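Local coordinates for protein PnpC (Pseudomonas putida, PDB 3N9T) that probably opens the aromatic ring of hydroxyquinol between its two neighbouring hydroxyl carbons, as an intradiol dioxygenase that uses ferric iron and molecular oxygen, at residues L35-H38 with L39-V43; R72-F75 with I76-S79; I223-P226 with G227-K230; G250-G253 with S254-V257. All coordinates share one frame; numbering follows the deposited sequence.

Contact 1. Residues L35-H38 with L39-V43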
loop_
_atom_site.group_PDB
_atom_site.type_symbol
_atom_site.label_atom_id
_atom_site.label_comp_id
_atom_site.label_asym_id
_atom_site.label_seq_id
_atom_site.Cartn_x
_atom_site.Cartn_y
_atom_site.Cartn_z
ATOM N N LEU A 35 5.468 -3.632 9.720
ATOM C CA LEU A 35 4.649 -3.563 8.517
ATOM C C LEU A 35 4.858 -4.874 7.678
ATOM O O LEU A 35 3.897 -5.481 7.144
ATOM C CB LEU A 35 5.178 -2.340 7.788
ATOM C CG LEU A 35 4.667 -2.068 6.397
ATOM C CD1 LEU A 35 3.203 -2.215 6.463
ATOM C CD2 LEU A 35 5.024 -0.608 6.053
ATOM N N VAL A 36 6.126 -5.296 7.566
ATOM C CA VAL A 36 6.422 -6.509 6.789
ATOM C C VAL A 36 5.760 -7.777 7.392
ATOM O O VAL A 36 5.186 -8.597 6.671
ATOM C CB VAL A 36 7.934 -6.663 6.621
ATOM C CG1 VAL A 36 8.264 -8.027 5.984
ATOM C CG2 VAL A 36 8.455 -5.541 5.627
ATOM N N ARG A 37 5.855 -7.936 8.713
ATOM C CA ARG A 37 5.262 -9.079 9.385
ATOM C C ARG A 37 3.735 -9.051 9.125
ATOM O O ARG A 37 3.151 -10.067 8.775
ATOM C CB ARG A 37 5.563 -9.002 10.879
ATOM C CG ARG A 37 4.985 -10.215 11.690
ATOM C CD ARG A 37 5.468 -11.582 11.054
ATOM N NE ARG A 37 6.915 -11.755 11.225
ATOM C CZ ARG A 37 7.670 -12.734 10.705
ATOM N NH1 ARG A 37 7.144 -13.691 9.931
ATOM N NH2 ARG A 37 8.986 -12.749 11.006
ATOM N N HIS A 38 3.096 -7.878 9.247
ATOM C CA HIS A 38 1.616 -7.799 9.066
ATOM C C HIS A 38 1.246 -8.075 7.619
ATOM O O HIS A 38 0.252 -8.782 7.338
ATOM C CB HIS A 38 0.970 -6.475 9.552
ATOM C CG HIS A 38 0.955 -6.328 11.034
ATOM N ND1 HIS A 38 -0.097 -6.756 11.816
ATOM C CD2 HIS A 38 1.923 -5.946 11.893
ATOM C CE1 HIS A 38 0.176 -6.519 13.095
ATOM N NE2 HIS A 38 1.397 -6.063 13.177
ATOM N N LEU A 39 2.044 -7.546 6.717
ATOM C CA LEU A 39 1.767 -7.719 5.303
ATOM C C LEU A 39 1.860 -9.207 4.918
ATOM O O LEU A 39 0.974 -9.754 4.237
ATOM C CB LEU A 39 2.862 -6.977 4.567
ATOM C CG LEU A 39 2.823 -6.767 3.067
ATOM C CD1 LEU A 39 1.447 -6.404 2.554
ATOM C CD2 LEU A 39 3.887 -5.666 2.751
ATOM N N HIS A 40 2.935 -9.862 5.383
ATOM C CA HIS A 40 3.146 -11.266 5.113
ATOM C C HIS A 40 2.113 -12.145 5.848
ATOM O O HIS A 40 1.670 -13.115 5.267
ATOM C CB HIS A 40 4.558 -11.742 5.534
ATOM C CG HIS A 40 5.632 -11.366 4.553
ATOM N ND1 HIS A 40 6.507 -12.295 4.024
ATOM C CD2 HIS A 40 5.936 -10.185 3.963
ATOM C CE1 HIS A 40 7.340 -11.686 3.195
ATOM N NE2 HIS A 40 7.010 -10.409 3.140
ATOM N N ASP A 41 1.718 -11.777 7.074
ATOM C CA ASP A 41 0.655 -12.532 7.757
ATOM C C ASP A 41 -0.693 -12.420 7.017
ATOM O O ASP A 41 -1.464 -13.369 6.940
ATOM C CB ASP A 41 0.491 -12.075 9.195
ATOM C CG ASP A 41 1.604 -12.653 10.130
ATOM O OD1 ASP A 41 2.364 -13.560 9.715
ATOM O OD2 ASP A 41 1.689 -12.169 11.269
ATOM N N PHE A 42 -0.996 -11.237 6.529
ATOM C CA PHE A 42 -2.157 -11.079 5.667
ATOM C C PHE A 42 -2.137 -11.990 4.414
ATOM O O PHE A 42 -3.129 -12.731 4.099
ATOM C CB PHE A 42 -2.282 -9.602 5.280
ATOM C CG PHE A 42 -3.042 -9.388 4.013
ATOM C CD1 PHE A 42 -4.435 -9.678 3.954
ATOM C CD2 PHE A 42 -2.402 -8.882 2.891
ATOM C CE1 PHE A 42 -5.124 -9.477 2.779
ATOM C CE2 PHE A 42 -3.089 -8.730 1.709
ATOM C CZ PHE A 42 -4.463 -8.990 1.668
ATOM N N VAL A 43 -1.053 -11.906 3.667
ATOM C CA VAL A 43 -0.933 -12.709 2.434
ATOM C C VAL A 43 -1.067 -14.233 2.778
ATOM O O VAL A 43 -1.735 -14.981 2.088
ATOM C CB VAL A 43 0.395 -12.413 1.754
ATOM C CG1 VAL A 43 0.694 -13.408 0.632
ATOM C CG2 VAL A 43 0.383 -10.996 1.158
HETATM O O HOH W 1 4.485 -13.807 8.575
#
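Val36 runs alongside His40, one turn apart on the alpha-helix 26-46. CG1 of Val36 approaches CD2 of the imidazole at 3.8 Å. Val36 CG1 stands anti to its own backbone N (chi1 172°), which puts that methyl, not CG2, beside the ring. The imidazole is held at both nitrogens. ND1 is hydrogen-bonded to Ser13 OG of helix 7-18, and NE2 to the backbone O of Leu82 of the second subunit. Arg37 and Asp41 form the next pair along the helix. The arginine chain, bent at chi2 and chi3, passes the aspartate at a slant, with the guanidinium and carboxylate planes 39° apart. CD of Arg37 comes 3.8 Å from OD2 of Asp41. The guanidinium itself forms a salt bridge with Asp14 through NH2. The backbone bonds are those of a regular alpha-helix, from Leu39 N to Leu35 O (2.8 Å) through Phe42 N to His38 O (2.9 Å). Leu35 and Leu39 touch a bound phospholipid, and Phe42 touches another, so this helix lines the lipid tunnel as well as the subunit interface. A water in the plane of the guanidinium accepts from Arg37 NH1 at 3.0 Å.

Contact 2. Residues R72-F75 with I76-S79. With HGX (1-heptadecanoyl-2-tridecanoyl-3-glycerol-phosphonyl choline), chain B.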
loop_
_atom_site.group_PDB
_atom_site.type_symbol
_atom_site.label_atom_id
_atom_site.label_comp_id
_atom_site.label_asym_id
_atom_site.label_seq_id
_atom_site.Cartn_x
_atom_site.Cartn_y
_atom_site.Cartn_z
ATOM N N ARG A 72 -6.363 16.438 -5.698
ATOM C CA ARG A 72 -6.818 15.059 -5.515
ATOM C C ARG A 72 -5.706 14.187 -4.917
ATOM O O ARG A 72 -4.630 13.991 -5.527
ATOM C CB ARG A 72 -7.329 14.478 -6.858
ATOM C CG ARG A 72 -7.932 13.068 -6.742
ATOM C CD ARG A 72 -9.213 13.077 -5.944
ATOM N NE ARG A 72 -9.812 11.756 -6.091
ATOM C CZ ARG A 72 -10.694 11.439 -7.030
ATOM N NH1 ARG A 72 -11.127 12.390 -7.882
ATOM N NH2 ARG A 72 -11.168 10.203 -7.097
ATOM N N GLN A 73 -5.988 13.636 -3.743
ATOM C CA GLN A 73 -5.029 12.737 -3.147
ATOM C C GLN A 73 -5.769 11.412 -2.930
ATOM O O GLN A 73 -6.450 11.229 -1.918
ATOM C CB GLN A 73 -4.523 13.348 -1.836
ATOM C CG GLN A 73 -3.001 13.384 -1.684
ATOM C CD GLN A 73 -2.373 12.022 -1.887
ATOM O OE1 GLN A 73 -1.177 11.916 -2.258
ATOM N NE2 GLN A 73 -3.170 10.963 -1.676
ATOM N N GLU A 74 -5.625 10.490 -3.876
ATOM C CA GLU A 74 -6.397 9.244 -3.838
ATOM C C GLU A 74 -5.847 8.337 -2.724
ATOM O O GLU A 74 -6.587 7.516 -2.166
ATOM C CB GLU A 74 -6.350 8.503 -5.190
ATOM C CG GLU A 74 -7.420 7.337 -5.309
ATOM C CD GLU A 74 -8.870 7.808 -5.525
ATOM O OE1 GLU A 74 -9.107 9.018 -5.378
ATOM O OE2 GLU A 74 -9.773 6.990 -5.837
ATOM N N PHE A 75 -4.539 8.422 -2.448
ATOM C CA PHE A 75 -4.004 7.600 -1.319
ATOM C C PHE A 75 -4.613 8.014 0.028
ATOM O O PHE A 75 -4.878 7.155 0.876
ATOM C CB PHE A 75 -2.454 7.497 -1.224
ATOM C CG PHE A 75 -1.929 6.247 -1.913
ATOM C CD1 PHE A 75 -1.241 6.350 -3.110
ATOM C CD2 PHE A 75 -2.232 4.939 -1.401
ATOM C CE1 PHE A 75 -0.859 5.202 -3.842
ATOM C CE2 PHE A 75 -1.813 3.792 -2.093
ATOM C CZ PHE A 75 -1.132 3.902 -3.319
ATOM N N ILE A 76 -4.769 9.328 0.249
ATOM C CA ILE A 76 -5.420 9.812 1.467
ATOM C C ILE A 76 -6.868 9.324 1.477
ATOM O O ILE A 76 -7.361 8.816 2.483
ATOM C CB ILE A 76 -5.346 11.331 1.570
ATOM C CG1 ILE A 76 -3.872 11.753 1.731
ATOM C CG2 ILE A 76 -6.250 11.861 2.746
ATOM C CD1 ILE A 76 -3.652 13.269 2.060
ATOM N N LEU A 77 -7.549 9.456 0.347
ATOM C CA LEU A 77 -8.917 8.956 0.270
ATOM C C LEU A 77 -8.988 7.470 0.560
ATOM O O LEU A 77 -9.932 7.024 1.195
ATOM C CB LEU A 77 -9.512 9.276 -1.127
ATOM C CG LEU A 77 -11.005 9.095 -1.224
ATOM C CD1 LEU A 77 -11.725 9.986 -0.191
ATOM C CD2 LEU A 77 -11.344 9.659 -2.637
ATOM N N LEU A 78 -8.007 6.686 0.086
ATOM C CA LEU A 78 -7.961 5.237 0.422
ATOM C C LEU A 78 -7.737 5.012 1.904
ATOM O O LEU A 78 -8.453 4.182 2.528
ATOM C CB LEU A 78 -6.834 4.539 -0.401
ATOM C CG LEU A 78 -6.662 3.027 -0.286
ATOM C CD1 LEU A 78 -7.981 2.274 -0.691
ATOM C CD2 LEU A 78 -5.454 2.573 -1.141
ATOM N N SER A 79 -6.764 5.750 2.470
ATOM C CA SER A 79 -6.533 5.752 3.959
ATOM C C SER A 79 -7.821 6.086 4.703
ATOM O O SER A 79 -8.195 5.388 5.677
ATOM C CB SER A 79 -5.457 6.813 4.364
ATOM O OG SER A 79 -5.295 6.825 5.788
HETATM O O11 HGX B . -11.332 -9.973 -5.950
HETATM C C11 HGX B . -10.539 -9.251 -6.471
HETATM C C12 HGX B . -9.112 -9.338 -6.039
HETATM C C13 HGX B . -8.851 -8.365 -4.915
HETATM C C14 HGX B . -7.356 -8.396 -4.745
HETATM C C15 HGX B . -6.932 -7.523 -3.630
HETATM C C16 HGX B . -5.491 -7.802 -3.343
HETATM C C17 HGX B . -4.949 -6.677 -2.498
HETATM C C18 HGX B . -3.671 -7.177 -1.853
HETATM C C19 HGX B . -2.641 -6.073 -1.765
HETATM C C20 HGX B . -1.274 -6.740 -1.935
HETATM C C21 HGX B . -0.842 -6.841 -3.402
HETATM C C22 HGX B . 0.603 -6.430 -3.700
HETATM C C23 HGX B . 1.378 -5.846 -2.514
HETATM O O3 HGX B . -10.994 -8.342 -7.491
HETATM C C3 HGX B . -12.381 -8.153 -7.754
HETATM C C2 HGX B . -12.885 -6.780 -7.331
HETATM C C1 HGX B . -14.253 -6.617 -7.930
HETATM O O3P HGX B . -15.111 -7.468 -7.187
HETATM O O2 HGX B . -12.107 -5.704 -7.848
HETATM C C31 HGX B . -11.578 -4.778 -6.837
HETATM O O31 HGX B . -11.935 -3.625 -6.817
HETATM C C32 HGX B . -10.547 -5.082 -5.824
HETATM C C33 HGX B . -10.260 -3.715 -5.192
HETATM C C34 HGX B . -8.852 -3.735 -4.661
HETATM C C35 HGX B . -8.722 -3.200 -3.257
HETATM C C36 HGX B . -7.271 -3.188 -2.932
HETATM C C37 HGX B . -7.074 -2.155 -1.839
HETATM C C38 HGX B . -5.662 -2.350 -1.369
HETATM C C39 HGX B . -5.130 -1.081 -0.734
HETATM C C40 HGX B . -4.485 -1.335 0.619
HETATM C C42 HGX B . -2.988 -1.639 0.538
HETATM C C43 HGX B . -2.096 -0.587 1.223
HETATM C C44 HGX B . -2.769 0.180 2.365
HETATM C C45 HGX B . -2.685 1.680 2.094
HETATM C C46 HGX B . -3.828 2.503 2.719
HETATM C C47 HGX B . -3.258 3.621 3.583
HETATM C C48 HGX B . -2.864 4.713 2.610
HETATM O O1 HGX B . -16.573 -7.516 -9.221
HETATM P P1 HGX B . -16.164 -8.356 -8.007
HETATM O O4 HGX B . -15.498 -9.707 -8.200
HETATM O O5 HGX B . -17.432 -8.474 -6.982
HETATM C C4 HGX B . -18.644 -9.144 -7.391
HETATM C C5 HGX B . -19.849 -8.194 -7.470
HETATM N N1 HGX B . -20.172 -7.589 -8.797
HETATM C C6 HGX B . -21.635 -7.391 -8.865
HETATM C C7 HGX B . -19.761 -8.409 -9.964
HETATM C C8 HGX B . -19.542 -6.256 -8.879
#
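Arg72 reaches forward to the first turn of helix 74-81, and its NE comes 4.3 Å from CD2 of Leu77. It also grips Glu74 side-on. NE and NH2 both donate to OE1, each at 2.9 Å, and OE1 lies close to the guanidinium plane. Asp199 gives NH2 a second acidic partner. Gln73 holds the N-cap position. Its backbone O accepts from Leu77 N at 3.1 Å. Its side chain passes Ile76 nearly perpendicular to it, with CG 3.8 Å from CD1 of Ile76. Glu74 is bent at chi2 (75°), which brings OE1 to 3.6 Å from CD2 of Leu77. Its OE2 accepts from Val202 N of helix 201-209. Phe75 extends alongside Leu78, with CE2 4.0 Å from Leu78 CD2. The same leucine methyl meets C39 of the phospholipid at 3.7 Å. The chain end C48 of that lipid lies near the Phe75 ring and Ser79 CB. Ser79 OG is hydrogen-bonded to Ser85 OG and to Trp53 NE1 of the second subunit. The arrangement is the first turn of a helix, with Gln73 at the N-cap position, whose apolar side lines the phospholipid tunnel of the helical N-terminal region at the dimer interface.

Contact 3. Residues I223-P226 with G227-K230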
loop_
_atom_site.group_PDB
_atom_site.type_symbol
_atom_site.label_atom_id
_atom_site.label_comp_id
_atom_site.label_asym_id
_atom_site.label_seq_id
_atom_site.Cartn_x
_atom_site.Cartn_y
_atom_site.Cartn_z
ATOM N N ILE A 223 -10.648 24.692 17.015
ATOM C CA ILE A 223 -10.757 25.641 18.118
ATOM C C ILE A 223 -9.391 25.773 18.781
ATOM O O ILE A 223 -8.752 24.764 19.070
ATOM C CB ILE A 223 -11.790 25.130 19.148
ATOM C CG1 ILE A 223 -13.095 24.801 18.401
ATOM C CG2 ILE A 223 -12.058 26.160 20.279
ATOM C CD1 ILE A 223 -14.217 24.404 19.227
ATOM N N GLN A 224 -8.943 27.013 18.988
ATOM C CA GLN A 224 -7.650 27.289 19.590
ATOM C C GLN A 224 -7.836 28.348 20.667
ATOM O O GLN A 224 -8.650 29.253 20.502
ATOM C CB GLN A 224 -6.651 27.794 18.527
ATOM C CG GLN A 224 -6.170 26.713 17.604
ATOM C CD GLN A 224 -5.352 27.277 16.495
ATOM O OE1 GLN A 224 -5.875 27.776 15.510
ATOM N NE2 GLN A 224 -4.073 27.240 16.665
ATOM N N ALA A 225 -7.085 28.212 21.760
ATOM C CA ALA A 225 -6.991 29.250 22.773
ATOM C C ALA A 225 -5.676 29.123 23.565
ATOM O O ALA A 225 -5.207 28.021 23.812
ATOM C CB ALA A 225 -8.184 29.180 23.756
ATOM N N PRO A 226 -5.122 30.270 24.003
ATOM C CA PRO A 226 -3.840 30.295 24.763
ATOM C C PRO A 226 -3.989 29.441 26.010
ATOM O O PRO A 226 -4.961 29.579 26.748
ATOM C CB PRO A 226 -3.668 31.790 25.124
ATOM C CG PRO A 226 -4.461 32.528 23.996
ATOM C CD PRO A 226 -5.698 31.615 23.810
ATOM N N GLY A 227 -3.074 28.508 26.210
ATOM C CA GLY A 227 -3.151 27.660 27.379
ATOM C C GLY A 227 -3.790 26.333 27.094
ATOM O O GLY A 227 -3.719 25.446 27.939
ATOM N N TYR A 228 -4.438 26.176 25.927
ATOM C CA TYR A 228 -5.197 24.950 25.650
ATOM C C TYR A 228 -4.683 24.265 24.383
ATOM O O TYR A 228 -4.215 24.901 23.467
ATOM C CB TYR A 228 -6.727 25.230 25.512
ATOM C CG TYR A 228 -7.297 25.779 26.753
ATOM C CD1 TYR A 228 -7.197 27.133 27.028
ATOM C CD2 TYR A 228 -7.853 24.943 27.697
ATOM C CE1 TYR A 228 -7.668 27.658 28.198
ATOM C CE2 TYR A 228 -8.323 25.452 28.896
ATOM C CZ TYR A 228 -8.222 26.802 29.132
ATOM O OH TYR A 228 -8.697 27.328 30.310
ATOM N N ARG A 229 -4.853 22.965 24.328
ATOM C CA ARG A 229 -4.486 22.187 23.195
ATOM C C ARG A 229 -5.465 22.460 22.034
ATOM O O ARG A 229 -6.675 22.513 22.257
ATOM C CB ARG A 229 -4.556 20.714 23.654
ATOM C CG ARG A 229 -4.442 19.677 22.524
ATOM C CD ARG A 229 -4.760 18.228 22.993
ATOM N NE ARG A 229 -4.063 17.223 22.157
ATOM C CZ ARG A 229 -4.300 15.899 22.134
ATOM N NH1 ARG A 229 -5.261 15.325 22.878
ATOM N NH2 ARG A 229 -3.546 15.132 21.339
ATOM N N LYS A 230 -4.958 22.616 20.818
ATOM C CA LYS A 230 -5.800 22.746 19.625
ATOM C C LYS A 230 -6.813 21.552 19.475
ATOM O O LYS A 230 -6.464 20.374 19.714
ATOM C CB LYS A 230 -4.964 22.776 18.370
ATOM C CG LYS A 230 -5.801 23.021 17.098
ATOM C CD LYS A 230 -5.019 22.809 15.825
ATOM C CE LYS A 230 -3.965 23.870 15.625
ATOM N NZ LYS A 230 -3.238 23.549 14.342
HETATM O O HOH W 2 -5.083 25.978 21.231
#
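Tyr228 N donates to the backbone O of Ala225 at 2.9 Å and closes a type II beta turn. The same oxygen lies at the edge of the Tyr228 ring, in its plane. The CB of Ala225 touches CD1 of that ring at 4.0 Å. CD1 also comes 3.3 Å from the backbone O of Pro226. Gly227 follows the proline with a positive phi of 98°. A side chain at this position would press on the carbonyl oxygen of Pro226, which suits glycine to the third place of the turn. A water extends the hairpin by one step: it accepts from Ala225 N at 3.0 Å and donates to Tyr228 O. Further from the turn, the Gln224 chain follows that of Lys230 in the same direction. CG of Gln224 packs on CG of Lys230 at 3.7 Å, and the amide NE2 comes 3.5 Å from CE of the lysine. The lysine chain bends at chi3 (-69°), which keeps CE close to the amide. Replacing Gln224 with an alanine would probably leave the aliphatic part of Lys230 without this neighbour and its chain freer to turn. Behind the turn, Ala225 and Tyr228 both pack on Val144, and Tyr228 also rests on Met287 of strand 278-287. The hairpin joins strand 214-224 to strand 231-237. Ile223 is hydrogen-bonded through its backbone to Leu231 on one neighbouring strand, while Gln224 pairs in the same way with Val148 of strand 148-152.

Contact 4. Residues G250-G253 with S254-V257; sequences GVKG and SLQV
Lys252 O accepts from Leu255 N at 3.0 Å, the shorter of the two backbone bonds that form this tight 3-10 turn. The donor stands above the carbonyl plane, 50° out of it. A second bond, from Gln256 N to Gly253 O, is weak at 3.5 Å. The Gln256 side chain covers one part of the turn. Its CG is anti to its carbonyl carbon (chi1 -54°) and lies 3.3 Å from Gly253 O, and the extended chain beyond runs back over the glycine. NE2 ends 3.8 Å from Gly253 CA and equally close to CG1 of Val251, meeting that side chain almost perpendicularly. With an alanine in place of Gln256, Gly253 is likely to lose its cover and the Val251 methyl its amide neighbour. Leu255 is buried and touches Lys252 CB with CD1 at 4.1 Å. It packs on Phe236 of strand 231-237 and Tyr283 of strand 278-287. The polar ends find partners beyond the turn: Ser254 OG bonds to Glu101, and Lys252 NZ to the backbone O of Thr102. With one sound and one weak bond, the turn probably owes much of its shape to the apolar packing of Leu255 and to these outside bonds.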
loop_
_atom_site.group_PDB
_atom_site.type_symbol
_atom_site.label_atom_id
_atom_site.label_comp_id
_atom_site.label_asym_id
_atom_site.label_seq_id
_atom_site.Cartn_x
_atom_site.Cartn_y
_atom_site.Cartn_z
ATOM N N GLY A 250 -15.887 8.906 10.382
ATOM C CA GLY A 250 -15.653 10.110 11.195
ATOM C C GLY A 250 -16.540 10.259 12.454
ATOM O O GLY A 250 -16.196 10.990 13.389
ATOM N N VAL A 251 -17.704 9.618 12.449
ATOM C CA VAL A 251 -18.753 9.922 13.408
ATOM C C VAL A 251 -18.369 9.250 14.700
ATOM O O VAL A 251 -17.970 8.073 14.686
ATOM C CB VAL A 251 -20.164 9.340 12.956
ATOM C CG1 VAL A 251 -21.297 9.620 14.027
ATOM C CG2 VAL A 251 -20.583 9.914 11.616
ATOM N N LYS A 252 -18.496 9.998 15.795
ATOM C CA LYS A 252 -18.498 9.457 17.148
ATOM C C LYS A 252 -19.787 9.898 17.875
ATOM O O LYS A 252 -20.303 10.962 17.599
ATOM C CB LYS A 252 -17.269 9.953 17.898
ATOM C CG LYS A 252 -15.943 9.523 17.217
ATOM C CD LYS A 252 -14.699 10.173 17.904
ATOM C CE LYS A 252 -13.421 9.698 17.185
ATOM N NZ LYS A 252 -12.195 10.276 17.821
ATOM N N GLY A 253 -20.324 9.052 18.758
ATOM C CA GLY A 253 -21.535 9.353 19.526
ATOM C C GLY A 253 -21.617 10.763 20.115
ATOM O O GLY A 253 -22.602 11.435 19.882
ATOM N N SER A 254 -20.562 11.245 20.793
ATOM C CA SER A 254 -20.587 12.530 21.442
ATOM C C SER A 254 -20.531 13.758 20.486
ATOM O O SER A 254 -20.773 14.890 20.945
ATOM C CB SER A 254 -19.427 12.616 22.429
ATOM O OG SER A 254 -18.173 12.705 21.722
ATOM N N LEU A 255 -20.225 13.544 19.201
ATOM C CA LEU A 255 -20.087 14.680 18.221
ATOM C C LEU A 255 -21.378 14.920 17.429
ATOM O O LEU A 255 -21.377 15.623 16.400
ATOM C CB LEU A 255 -18.954 14.332 17.221
ATOM C CG LEU A 255 -17.592 14.166 17.921
ATOM C CD1 LEU A 255 -16.498 13.856 16.872
ATOM C CD2 LEU A 255 -17.221 15.431 18.733
ATOM N N GLN A 256 -22.470 14.274 17.842
ATOM C CA GLN A 256 -23.729 14.427 17.178
ATOM C C GLN A 256 -24.440 15.565 17.899
ATOM O O GLN A 256 -24.304 15.777 19.118
ATOM C CB GLN A 256 -24.577 13.148 17.290
ATOM C CG GLN A 256 -23.868 11.916 16.818
ATOM C CD GLN A 256 -24.710 10.667 16.882
ATOM O OE1 GLN A 256 -25.942 10.713 17.099
ATOM N NE2 GLN A 256 -24.060 9.535 16.628
ATOM N N VAL A 257 -25.155 16.359 17.148
ATOM C CA VAL A 257 -25.893 17.441 17.783
ATOM C C VAL A 257 -27.235 17.543 17.025
ATOM O O VAL A 257 -27.282 17.453 15.790
ATOM C CB VAL A 257 -25.073 18.774 17.727
ATOM C CG1 VAL A 257 -24.933 19.291 16.246
ATOM C CG2 VAL A 257 -25.707 19.767 18.614
#

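All four contacts are local and follow one another along the chain without nesting or crossing. Contact 1 lies within helix 26-46, and contact 2 begins helix 74-81. Their centres are about 22 Å apart in the same helical region, where both touch the second subunit and bound phospholipid. The chain then enters the dioxygenase region that carries the ferric iron. Contact 3 closes the hairpin between strands 214-224 and 231-237. Contact 4 shapes the entry into strand 256-262, which runs parallel to strand 231-237. Contacts 3 and 4 reach the same mixed sheet, with centres about 21 Å apart. Contacts 2 and 3 lie on opposite sides of the chain's centre.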